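Local coordinates for fatty acid CoA ligase (Marinactinospora thermotolerans, PDB 6SQ8), which belongs to the ANL superfamily of AMP-binding enzymes and is seen here with adenosine monophosphate and 1-ethanoyl-9H-pyrido[3,4-b]indole-3-carboxylic acid bound, at residues R9-T20 with Q211-L222. Numbering follows the deposited sequence.
Sequences RVMDGIGEVAVT and QCTLATGGTVVL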
ATOM      1  N   ARG A   9       8.496 -18.845 -10.184  1.00 33.80           N
ATOM      2  CA  ARG A   9       9.098 -17.680 -10.856  1.00 32.72           C
ATOM      3  C   ARG A   9       9.992 -16.924  -9.878  1.00 32.74           C
ATOM      4  O   ARG A   9      11.099 -16.483 -10.244  1.00 33.10           O
ATOM      5  CB  ARG A   9       8.048 -16.716 -11.416  1.00 32.07           C
ATOM      6  CG  ARG A   9       8.639 -15.568 -12.227  1.00 30.31           C
ATOM      7  CD  ARG A   9       7.577 -14.562 -12.622  1.00 29.30           C
ATOM      8  NE  ARG A   9       8.147 -13.401 -13.301  1.00 27.95           N
ATOM      9  CZ  ARG A   9       7.451 -12.566 -14.056  1.00 24.97           C
ATOM     10  NH1 ARG A   9       6.128 -12.659 -14.125  1.00 22.64           N
ATOM     11  NH2 ARG A   9       8.092 -11.651 -14.755  1.00 22.95           N
ATOM     12  N   VAL A  10       9.497 -16.769  -8.647  1.00 30.55           N
ATOM     13  CA  VAL A  10      10.204 -16.020  -7.634  1.00 30.96           C
ATOM     14  C   VAL A  10      11.457 -16.812  -7.242  1.00 32.16           C
ATOM     15  O   VAL A  10      12.563 -16.292  -7.325  1.00 31.94           O
ATOM     16  CB  VAL A  10       9.302 -15.727  -6.425  1.00 29.60           C
ATOM     17  CG1 VAL A  10      10.068 -14.968  -5.364  1.00 28.74           C
ATOM     18  CG2 VAL A  10       8.016 -14.983  -6.816  1.00 30.09           C
ATOM     19  N   MET A  11      11.264 -18.081  -6.866  1.00 34.10           N
ATOM     20  CA  MET A  11      12.353 -18.993  -6.530  1.00 33.53           C
ATOM     21  C   MET A  11      13.432 -18.971  -7.622  1.00 31.42           C
ATOM     22  O   MET A  11      14.632 -18.882  -7.339  1.00 27.18           O
ATOM     23  CB  MET A  11      11.822 -20.420  -6.375  1.00 35.11           C
ATOM     24  CG  MET A  11      11.021 -20.642  -5.111  1.00 37.89           C
ATOM     25  SD  MET A  11      11.992 -20.406  -3.597  1.00 45.80           S
ATOM     26  CE  MET A  11      13.418 -21.473  -3.849  1.00 42.93           C
ATOM     27  N   ASP A  12      12.985 -19.050  -8.876  1.00 31.24           N
ATOM     28  CA  ASP A  12      13.853 -19.189 -10.033  1.00 35.72           C
ATOM     29  C   ASP A  12      14.771 -17.966 -10.135  1.00 35.93           C
ATOM     30  O   ASP A  12      15.905 -18.081 -10.581  1.00 39.48           O
ATOM     31  CB  ASP A  12      13.037 -19.367 -11.320  1.00 43.47           C
ATOM     32  CG  ASP A  12      13.515 -20.491 -12.242  1.00 52.13           C
ATOM     33  OD1 ASP A  12      13.831 -21.594 -11.719  1.00 55.10           O
ATOM     34  OD2 ASP A  12      13.577 -20.260 -13.488  1.00 53.26           O
ATOM     35  N   GLY A  13      14.263 -16.797  -9.734  1.00 35.73           N
ATOM     36  CA  GLY A  13      14.946 -15.511  -9.917  1.00 32.66           C
ATOM     37  C   GLY A  13      16.067 -15.282  -8.908  1.00 29.55           C
ATOM     38  O   GLY A  13      17.010 -14.572  -9.204  1.00 29.24           O
ATOM     39  N   ILE A  14      15.957 -15.891  -7.723  1.00 28.53           N
ATOM     40  CA  ILE A  14      16.792 -15.565  -6.549  1.00 28.34           C
ATOM     41  C   ILE A  14      18.276 -15.624  -6.919  1.00 29.82           C
ATOM     42  O   ILE A  14      18.755 -16.647  -7.402  1.00 34.63           O
ATOM     43  CB  ILE A  14      16.466 -16.514  -5.381  1.00 26.61           C
ATOM     44  CG1 ILE A  14      15.002 -16.377  -4.956  1.00 28.40           C
ATOM     45  CG2 ILE A  14      17.409 -16.286  -4.213  1.00 27.12           C
ATOM     46  CD1 ILE A  14      14.555 -17.390  -3.918  1.00 29.60           C
ATOM     47  N   GLY A  15      18.999 -14.529  -6.649  1.00 33.14           N
ATOM     48  CA  GLY A  15      20.416 -14.351  -7.059  1.00 33.34           C
ATOM     49  C   GLY A  15      21.393 -14.718  -5.953  1.00 33.77           C
ATOM     50  O   GLY A  15      21.015 -15.396  -5.005  1.00 33.40           O
ATOM     51  N   GLU A  16      22.642 -14.247  -6.088  1.00 33.82           N
ATOM     52  CA  GLU A  16      23.759 -14.578  -5.186  1.00 35.41           C
ATOM     53  C   GLU A  16      23.392 -14.192  -3.751  1.00 33.95           C
ATOM     54  O   GLU A  16      23.424 -15.043  -2.848  1.00 34.82           O
ATOM     55  CB  GLU A  16      25.052 -13.867  -5.597  1.00 43.27           C
ATOM     56  CG  GLU A  16      25.789 -14.519  -6.751  1.00 54.08           C
ATOM     57  CD  GLU A  16      26.468 -15.828  -6.388  1.00 66.92           C
ATOM     58  OE1 GLU A  16      26.900 -15.957  -5.210  1.00 74.91           O
ATOM     59  OE2 GLU A  16      26.553 -16.719  -7.274  1.00 71.77           O
ATOM     60  N   VAL A  17      23.004 -12.918  -3.552  1.00 33.55           N
ATOM     61  CA  VAL A  17      22.609 -12.389  -2.230  1.00 31.94           C
ATOM     62  C   VAL A  17      21.139 -11.954  -2.253  1.00 29.76           C
ATOM     63  O   VAL A  17      20.740 -11.107  -3.046  1.00 33.81           O
ATOM     64  CB  VAL A  17      23.529 -11.238  -1.786  1.00 33.43           C
ATOM     65  CG1 VAL A  17      23.152 -10.704  -0.416  1.00 35.01           C
ATOM     66  CG2 VAL A  17      24.993 -11.654  -1.781  1.00 31.93           C
ATOM     67  N   ALA A  18      20.343 -12.529  -1.346  1.00 26.78           N
ATOM     68  CA  ALA A  18      18.897 -12.393  -1.388  1.00 26.40           C
ATOM     69  C   ALA A  18      18.411 -11.281  -0.446  1.00 27.30           C
ATOM     70  O   ALA A  18      17.591 -10.470  -0.844  1.00 28.33           O
ATOM     71  CB  ALA A  18      18.255 -13.708  -1.065  1.00 26.25           C
ATOM     72  N   VAL A  19      18.915 -11.247   0.798  1.00 27.10           N
ATOM     73  CA  VAL A  19      18.476 -10.284   1.807  1.00 26.67           C
ATOM     74  C   VAL A  19      19.691  -9.702   2.541  1.00 28.86           C
ATOM     75  O   VAL A  19      20.674 -10.370   2.710  1.00 27.62           O
ATOM     76  CB  VAL A  19      17.501 -10.934   2.803  1.00 26.51           C
ATOM     77  CG1 VAL A  19      16.729  -9.885   3.590  1.00 24.37           C
ATOM     78  CG2 VAL A  19      16.554 -11.905   2.122  1.00 27.53           C
ATOM     79  N   THR A  20      19.602  -8.430   2.957  1.00 32.35           N
ATOM     80  CA  THR A  20      20.534  -7.780   3.883  1.00 37.47           C
ATOM     81  C   THR A  20      19.717  -7.015   4.921  1.00 45.30           C
ATOM     82  O   THR A  20      18.629  -6.526   4.623  1.00 54.57           O
ATOM     83  CB  THR A  20      21.479  -6.794   3.176  1.00 41.15           C
ATOM     84  OG1 THR A  20      21.945  -7.374   1.964  1.00 44.36           O
ATOM     85  CG2 THR A  20      22.682  -6.415   4.012  1.00 46.82           C
ATOM     86  N   GLN A 211       9.106  -9.999  -3.115  1.00 28.51           N
ATOM     87  CA  GLN A 211       9.000 -11.078  -4.109  1.00 28.83           C
ATOM     88  C   GLN A 211       9.404 -10.564  -5.498  1.00 28.24           C
ATOM     89  O   GLN A 211      10.162 -11.239  -6.194  1.00 28.09           O
ATOM     90  CB  GLN A 211       7.605 -11.704  -4.084  1.00 29.26           C
ATOM     91  CG  GLN A 211       7.427 -12.649  -2.904  1.00 31.57           C
ATOM     92  CD  GLN A 211       6.158 -13.460  -2.926  1.00 32.50           C
ATOM     93  OE1 GLN A 211       5.150 -13.087  -3.541  1.00 33.18           O
ATOM     94  NE2 GLN A 211       6.196 -14.556  -2.185  1.00 32.29           N
ATOM     95  N   CYS A 212       8.922  -9.370  -5.882  1.00 25.93           N
ATOM     96  CA  CYS A 212       9.333  -8.738  -7.132  1.00 23.48           C
ATOM     97  C   CYS A 212      10.858  -8.593  -7.168  1.00 21.58           C
ATOM     98  O   CYS A 212      11.491  -8.861  -8.165  1.00 21.80           O
ATOM     99  CB  CYS A 212       8.671  -7.380  -7.300  1.00 24.35           C
ATOM    100  SG  CYS A 212       6.895  -7.510  -7.597  1.00 25.37           S
ATOM    101  N   THR A 213      11.440  -8.167  -6.052  1.00 21.39           N
ATOM    102  CA  THR A 213      12.871  -7.929  -5.949  1.00 21.37           C
ATOM    103  C   THR A 213      13.624  -9.250  -6.140  1.00 22.65           C
ATOM    104  O   THR A 213      14.607  -9.310  -6.903  1.00 23.13           O
ATOM    105  CB  THR A 213      13.218  -7.246  -4.625  1.00 20.65           C
ATOM    106  OG1 THR A 213      12.497  -6.019  -4.650  1.00 20.86           O
ATOM    107  CG2 THR A 213      14.697  -6.998  -4.433  1.00 20.02           C
ATOM    108  N   LEU A 214      13.161 -10.308  -5.460  1.00 23.15           N
ATOM    109  CA  LEU A 214      13.825 -11.603  -5.553  1.00 22.81           C
ATOM    110  C   LEU A 214      13.728 -12.137  -6.988  1.00 23.14           C
ATOM    111  O   LEU A 214      14.729 -12.573  -7.547  1.00 25.98           O
ATOM    112  CB  LEU A 214      13.200 -12.572  -4.556  1.00 22.50           C
ATOM    113  CG  LEU A 214      13.546 -12.329  -3.086  1.00 22.66           C
ATOM    114  CD1 LEU A 214      12.746 -13.245  -2.176  1.00 22.24           C
ATOM    115  CD2 LEU A 214      15.024 -12.536  -2.840  1.00 23.15           C
ATOM    116  N   ALA A 215      12.535 -12.047  -7.582  1.00 22.12           N
ATOM    117  CA  ALA A 215      12.228 -12.668  -8.857  1.00 23.53           C
ATOM    118  C   ALA A 215      13.071 -12.078  -9.984  1.00 23.95           C
ATOM    119  O   ALA A 215      13.284 -12.735 -10.999  1.00 26.84           O
ATOM    120  CB  ALA A 215      10.758 -12.504  -9.151  1.00 24.80           C
ATOM    121  N   THR A 216      13.512 -10.831  -9.807  1.00 25.11           N
ATOM    122  CA  THR A 216      14.242 -10.084 -10.824  1.00 24.44           C
ATOM    123  C   THR A 216      15.744 -10.134 -10.541  1.00 24.49           C
ATOM    124  O   THR A 216      16.526  -9.447 -11.206  1.00 24.34           O
ATOM    125  CB  THR A 216      13.769  -8.631 -10.911  1.00 27.20           C
ATOM    126  OG1 THR A 216      13.790  -8.009  -9.617  1.00 26.96           O
ATOM    127  CG2 THR A 216      12.394  -8.498 -11.531  1.00 27.98           C
ATOM    128  N   GLY A 217      16.141 -10.930  -9.543  1.00 23.81           N
ATOM    129  CA  GLY A 217      17.536 -11.260  -9.312  1.00 23.73           C
ATOM    130  C   GLY A 217      18.227 -10.310  -8.358  1.00 24.87           C
ATOM    131  O   GLY A 217      19.449 -10.321  -8.241  1.00 23.92           O
ATOM    132  N   GLY A 218      17.431  -9.513  -7.647  1.00 28.01           N
ATOM    133  CA  GLY A 218      17.945  -8.477  -6.763  1.00 27.82           C
ATOM    134  C   GLY A 218      18.072  -8.918  -5.324  1.00 26.70           C
ATOM    135  O   GLY A 218      17.884 -10.092  -4.998  1.00 31.82           O
ATOM    136  N   THR A 219      18.384  -7.934  -4.480  1.00 26.42           N
ATOM    137  CA  THR A 219      18.566  -8.098  -3.049  1.00 27.10           C
ATOM    138  C   THR A 219      17.552  -7.228  -2.298  1.00 26.08           C
ATOM    139  O   THR A 219      17.483  -6.028  -2.529  1.00 28.28           O
ATOM    140  CB  THR A 219      19.981  -7.674  -2.652  1.00 27.10           C
ATOM    141  OG1 THR A 219      20.890  -8.384  -3.497  1.00 27.81           O
ATOM    142  CG2 THR A 219      20.278  -7.933  -1.194  1.00 27.24           C
ATOM    143  N   VAL A 220      16.787  -7.840  -1.392  1.00 26.08           N
ATOM    144  CA  VAL A 220      15.914  -7.121  -0.485  1.00 26.81           C
ATOM    145  C   VAL A 220      16.764  -6.610   0.668  1.00 26.79           C
ATOM    146  O   VAL A 220      17.586  -7.344   1.176  1.00 27.42           O
ATOM    147  CB  VAL A 220      14.776  -8.013   0.044  1.00 27.64           C
ATOM    148  CG1 VAL A 220      13.961  -7.302   1.119  1.00 26.24           C
ATOM    149  CG2 VAL A 220      13.882  -8.518  -1.079  1.00 27.33           C
ATOM    150  N   VAL A 221      16.538  -5.353   1.061  1.00 26.82           N
ATOM    151  CA  VAL A 221      17.175  -4.733   2.222  1.00 25.53           C
ATOM    152  C   VAL A 221      16.060  -4.393   3.209  1.00 26.06           C
ATOM    153  O   VAL A 221      15.228  -3.574   2.879  1.00 26.69           O
ATOM    154  CB  VAL A 221      17.964  -3.471   1.828  1.00 24.93           C
ATOM    155  CG1 VAL A 221      18.660  -2.862   3.028  1.00 26.74           C
ATOM    156  CG2 VAL A 221      18.969  -3.730   0.720  1.00 24.96           C
ATOM    157  N   LEU A 222      16.062  -5.022   4.394  1.00 26.64           N
ATOM    158  CA  LEU A 222      14.942  -4.925   5.346  1.00 27.05           C
ATOM    159  C   LEU A 222      15.247  -3.922   6.452  1.00 27.53           C
ATOM    160  O   LEU A 222      16.339  -3.912   7.008  1.00 30.78           O
ATOM    161  CB  LEU A 222      14.702  -6.281   6.005  1.00 28.04           C
ATOM    162  CG  LEU A 222      13.933  -7.303   5.184  1.00 29.44           C
ATOM    163  CD1 LEU A 222      13.894  -8.605   5.955  1.00 29.44           C
ATOM    164  CD2 LEU A 222      12.542  -6.814   4.839  1.00 28.35           C
TER
HETATM  165  O   HOH W   1      11.101 -13.308 -13.199  1.00 27.02           O
HETATM  166  O   HOH W   2      21.358 -11.031  -5.990  1.00 29.99           O
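Thr219 sets OG1 anti to its own carbonyl carbon (chi1 -52°), above the plane of the Val17 carbonyl. There OG1 donates to Val17 O at 2.8 Å. The same torsion sets CG2 anti to the backbone N, 3.6 Å from Thr20 OG1. A water donates to Val17 O and to Gly217 O, so two donors grip the Val17 carbonyl. Two helix-to-strand units, 5-13 to 17-20 and 205-215 to 219-222, lie side by side in the AMP-binding region, their strands parallel. Val220 N donates to Ala18 O, Thr20 N to Val220 O (2.9 Å), and Leu222 N to Thr20 O. Val19 CG1 meets Leu222 CD1 at 3.9 Å. Before the strands, the two helix ends touch. Val10 CG1 lies against Leu214 CB (4.0 Å), and Leu214 CD2 reaches Ala18 CB. Gly13 CA makes a CA-H...O contact with Ala215 O at 3.4 Å, the glycine letting the backbones come close. Gly217, at positive phi, closes helix 205-215 in a Schellman motif. Arg9 NE and Ala215 O share a second water; Arg9 NH2 forms a salt bridge to Asp183, and NH1 a hydrogen bond to Ser179, both on helix 175-189. Leu31 of helix 28-44 and Ile64 of helix 61-72 pack on Leu214, and strand 17-20 also pairs antiparallel with strand 25-27 through a classic bulge at Ala18 and Val19, opposite Val26.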